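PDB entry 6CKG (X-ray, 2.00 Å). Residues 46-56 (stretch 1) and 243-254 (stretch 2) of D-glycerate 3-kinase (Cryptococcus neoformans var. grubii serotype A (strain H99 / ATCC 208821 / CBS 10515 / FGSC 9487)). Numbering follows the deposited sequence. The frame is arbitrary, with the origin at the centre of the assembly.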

# COMPACT_ATOMS: atom_id res chain seq x y z
N PRO A 46 12.91 -1.06 -18.65
CA PRO A 46 12.80 -0.55 -17.28
C PRO A 46 12.58 -1.69 -16.30
O PRO A 46 12.22 -2.81 -16.72
CB PRO A 46 11.57 0.37 -17.34
CG PRO A 46 11.20 0.48 -18.78
CD PRO A 46 11.74 -0.72 -19.46
N PRO A 47 12.77 -1.46 -15.00
CA PRO A 47 12.33 -2.45 -14.01
C PRO A 47 10.85 -2.75 -14.16
O PRO A 47 10.05 -1.87 -14.50
CB PRO A 47 12.60 -1.76 -12.66
CG PRO A 47 13.44 -0.57 -12.96
CD PRO A 47 13.23 -0.20 -14.38
N LEU A 48 10.49 -4.00 -13.90
CA LEU A 48 9.09 -4.38 -13.72
C LEU A 48 8.60 -3.80 -12.41
O LEU A 48 9.21 -4.04 -11.37
CB LEU A 48 8.95 -5.90 -13.71
CG LEU A 48 7.56 -6.47 -13.42
CD1 LEU A 48 6.65 -6.29 -14.65
CD2 LEU A 48 7.67 -7.96 -13.02
N VAL A 49 7.51 -3.03 -12.44
CA VAL A 49 6.93 -2.47 -11.21
C VAL A 49 5.82 -3.41 -10.75
O VAL A 49 4.79 -3.55 -11.42
CB VAL A 49 6.39 -1.05 -11.41
CG1 VAL A 49 5.84 -0.53 -10.08
CG2 VAL A 49 7.46 -0.12 -11.95
N VAL A 50 6.02 -4.03 -9.59
CA VAL A 50 5.04 -4.91 -8.98
C VAL A 50 4.36 -4.14 -7.86
O VAL A 50 4.99 -3.86 -6.83
CB VAL A 50 5.70 -6.19 -8.44
CG1 VAL A 50 4.66 -7.14 -7.89
CG2 VAL A 50 6.56 -6.87 -9.52
N GLY A 51 3.08 -3.79 -8.03
CA GLY A 51 2.30 -3.27 -6.91
C GLY A 51 1.89 -4.39 -5.96
O GLY A 51 1.60 -5.51 -6.37
N VAL A 52 1.87 -4.08 -4.67
CA VAL A 52 1.50 -5.05 -3.64
C VAL A 52 0.55 -4.37 -2.66
O VAL A 52 0.84 -3.28 -2.17
CB VAL A 52 2.73 -5.60 -2.89
CG1 VAL A 52 2.28 -6.55 -1.77
CG2 VAL A 52 3.68 -6.32 -3.86
N GLN A 53 -0.60 -5.00 -2.40
CA GLN A 53 -1.52 -4.46 -1.41
C GLN A 53 -2.01 -5.60 -0.52
O GLN A 53 -2.23 -6.72 -0.98
CB GLN A 53 -2.71 -3.72 -2.05
CG GLN A 53 -3.69 -3.02 -1.04
CD GLN A 53 -4.72 -3.96 -0.44
OE1 GLN A 53 -5.08 -4.97 -1.04
NE2 GLN A 53 -5.20 -3.64 0.76
N GLY A 54 -2.14 -5.30 0.77
CA GLY A 54 -2.60 -6.25 1.75
C GLY A 54 -2.87 -5.53 3.05
O GLY A 54 -2.38 -4.42 3.29
N PRO A 55 -3.67 -6.14 3.91
CA PRO A 55 -4.15 -5.44 5.10
C PRO A 55 -3.10 -5.34 6.19
O PRO A 55 -2.08 -6.04 6.19
CB PRO A 55 -5.33 -6.30 5.55
CG PRO A 55 -4.95 -7.66 5.13
CD PRO A 55 -4.24 -7.49 3.81
N GLN A 56 -3.39 -4.44 7.13
CA GLN A 56 -2.67 -4.34 8.39
C GLN A 56 -2.73 -5.66 9.15
O GLN A 56 -3.78 -6.04 9.66
CB GLN A 56 -3.26 -3.23 9.26
CG GLN A 56 -2.63 -1.88 9.03
CD GLN A 56 -3.59 -0.88 8.45
OE1 GLN A 56 -4.50 -1.23 7.70
NE2 GLN A 56 -3.39 0.38 8.80
N ASP A 243 -0.92 4.26 -12.18
CA ASP A 243 -0.72 3.92 -13.59
C ASP A 243 0.72 3.56 -13.92
O ASP A 243 0.98 3.10 -15.04
CB ASP A 243 -1.18 5.08 -14.49
CG ASP A 243 -2.70 5.19 -14.59
OD1 ASP A 243 -3.42 4.23 -14.21
OD2 ASP A 243 -3.19 6.24 -15.05
N GLN A 244 1.66 3.78 -13.01
CA GLN A 244 3.05 3.38 -13.19
C GLN A 244 3.28 1.92 -12.84
O GLN A 244 4.36 1.39 -13.13
CB GLN A 244 3.94 4.28 -12.34
CG GLN A 244 3.94 5.74 -12.79
CD GLN A 244 5.00 5.99 -13.85
OE1 GLN A 244 4.90 5.47 -14.96
NE2 GLN A 244 6.04 6.74 -13.49
N ILE A 245 2.29 1.25 -12.27
CA ILE A 245 2.40 -0.14 -11.85
C ILE A 245 2.11 -1.08 -13.02
O ILE A 245 1.10 -0.92 -13.72
CB ILE A 245 1.45 -0.41 -10.67
CG1 ILE A 245 1.84 0.49 -9.48
CG2 ILE A 245 1.42 -1.89 -10.32
CD1 ILE A 245 0.90 0.37 -8.27
N ASP A 246 2.97 -2.09 -13.21
CA ASP A 246 2.85 -3.03 -14.32
C ASP A 246 2.03 -4.26 -13.97
O ASP A 246 1.27 -4.76 -14.81
CB ASP A 246 4.24 -3.48 -14.79
CG ASP A 246 5.11 -2.33 -15.25
OD1 ASP A 246 4.61 -1.49 -16.01
OD2 ASP A 246 6.29 -2.26 -14.85
N CYS A 247 2.19 -4.80 -12.77
CA CYS A 247 1.46 -6.00 -12.37
C CYS A 247 1.21 -5.90 -10.87
O CYS A 247 1.72 -5.00 -10.20
CB CYS A 247 2.24 -7.28 -12.76
SG CYS A 247 3.84 -7.44 -11.92
N PHE A 248 0.42 -6.83 -10.33
CA PHE A 248 -0.11 -6.58 -9.00
C PHE A 248 -0.26 -7.89 -8.23
O PHE A 248 -0.71 -8.90 -8.78
CB PHE A 248 -1.49 -5.88 -9.09
CG PHE A 248 -1.81 -4.97 -7.91
CD1 PHE A 248 -2.23 -5.50 -6.70
CD2 PHE A 248 -1.69 -3.59 -8.03
CE1 PHE A 248 -2.56 -4.67 -5.62
CE2 PHE A 248 -2.01 -2.74 -6.94
CZ PHE A 248 -2.45 -3.29 -5.74
N VAL A 249 0.07 -7.83 -6.94
CA VAL A 249 -0.12 -8.94 -6.01
C VAL A 249 -0.97 -8.42 -4.86
O VAL A 249 -0.62 -7.40 -4.25
CB VAL A 249 1.22 -9.49 -5.49
CG1 VAL A 249 0.99 -10.63 -4.49
CG2 VAL A 249 2.11 -9.96 -6.65
N GLN A 250 -2.06 -9.12 -4.55
CA GLN A 250 -2.94 -8.70 -3.47
C GLN A 250 -3.15 -9.83 -2.46
O GLN A 250 -3.39 -10.97 -2.84
CB GLN A 250 -4.30 -8.23 -4.02
CG GLN A 250 -5.33 -7.97 -2.92
CD GLN A 250 -6.69 -7.56 -3.47
OE1 GLN A 250 -7.28 -8.26 -4.29
NE2 GLN A 250 -7.19 -6.42 -3.02
N ILE A 251 -3.04 -9.50 -1.18
CA ILE A 251 -3.39 -10.43 -0.11
C ILE A 251 -4.76 -10.00 0.42
O ILE A 251 -4.90 -8.91 0.97
CB ILE A 251 -2.35 -10.44 1.01
CG1 ILE A 251 -0.96 -10.77 0.44
CG2 ILE A 251 -2.74 -11.45 2.07
CD1 ILE A 251 0.18 -10.56 1.43
N GLN A 252 -5.77 -10.84 0.22
CA GLN A 252 -7.15 -10.49 0.57
C GLN A 252 -7.63 -11.41 1.68
O GLN A 252 -7.69 -12.64 1.47
CB GLN A 252 -8.06 -10.62 -0.65
CG GLN A 252 -9.50 -10.27 -0.39
CD GLN A 252 -10.36 -10.48 -1.62
OE1 GLN A 252 -10.50 -9.58 -2.45
NE2 GLN A 252 -10.90 -11.67 -1.75
N PRO A 253 -7.97 -10.90 2.87
CA PRO A 253 -8.56 -11.78 3.88
C PRO A 253 -9.92 -12.27 3.40
O PRO A 253 -10.60 -11.61 2.62
CB PRO A 253 -8.70 -10.86 5.10
CG PRO A 253 -8.85 -9.50 4.52
CD PRO A 253 -7.99 -9.49 3.27
N LEU A 254 -10.29 -13.46 3.88
CA LEU A 254 -11.64 -13.97 3.66
C LEU A 254 -12.68 -12.96 4.14
O LEU A 254 -13.72 -12.77 3.50
CB LEU A 254 -11.84 -15.29 4.40
CG LEU A 254 -11.54 -16.57 3.63
CD1 LEU A 254 -11.64 -17.78 4.54
CD2 LEU A 254 -12.51 -16.68 2.46
O HOH W 1 8.06 -0.48 -15.80
O HOH W 2 -6.57 -6.89 0.61

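Two parallel strands of D-glycerate 3-kinase, residues 48-53 and 247-253, lie side by side here, although nearly two hundred residues of sequence separate them. The apolar centre lies on the face of the sheet that carries Val 50, Val 52, Cys 247 and Val 249. Val 50 sits between two neighbours on the other strand: its CG2 is 3.7 Å from Cys 247 SG, and its CG1 is 4.0 Å from Val 249 CG2. Farther along, Val 52 CG2 lies 4.3 Å from Val 249 CB. Beta-branched valine suits such a place, since it favours extended backbone and fills space close to the main chain; all three valines adopt the t rotamer. Leu 48 reaches the same cysteine, with CD2 4.0 Å from Cys 247 SG; its CA-to-CB bond points sideways, but leucine's longer side chain brings its end nearer, and the small cysteine side chain fits its sulfur among apolar carbons.

The face bearing Phe 248 is built differently. Opposite it stands Gly 51, whose CA is 4.6 Å from Phe 248 CA. A CB on Gly 51 would lie 3.0 Å from Ile 245 CG2, a clash, and equally near Phe 248 CD2, a tight fit. Glycine suits the site because it leaves that space free. Gly 51 O lies over one face of the Phe 248 ring. Gln 53 CB approaches the ring's edge, 3.7 Å from Phe 248 CE1.

Between these faces runs the backbone ladder. Gly 51 N donates to Cys 247 O (2.8 Å), and Val 249 N to Gly 51 O (2.8 Å); Gln 53 N then donates to Val 249 O (3.0 Å), and Ile 251 N to Gln 53 O (2.9 Å). As is usual in parallel sheets, residues such as Gly 51 and Val 249 bond to two residues flanking their partner. The carbonyls also receive CA-H...O contacts, such as Val 52 CA to Val 249 O at 3.2 Å. Beyond the ladder Pro 55, which has no N-H to donate, packs its CG 4.0 Å from Pro 253 CD.

Polar groups mark the edge of the contact. At the N-terminal end of the ladder Asp 246 bonds to Val 49 twice: its OD2 accepts from Val 49 N (2.8 Å) in a nearly straight bond, while its own N donates to Val 49 O (2.9 Å), which also accepts from Cys 247 N (3.2 Å). A short carboxylate can thus take the place of a backbone carbonyl. A water donates to both Asp 246 OD2 (2.7 Å) and Pro 47 O (2.8 Å). On the Phe 248 face, Gln 250 NE2 donates to Gln 53 OE1 (3.2 Å); the side chains are long enough for their amides to meet there, off the plane of the backbone.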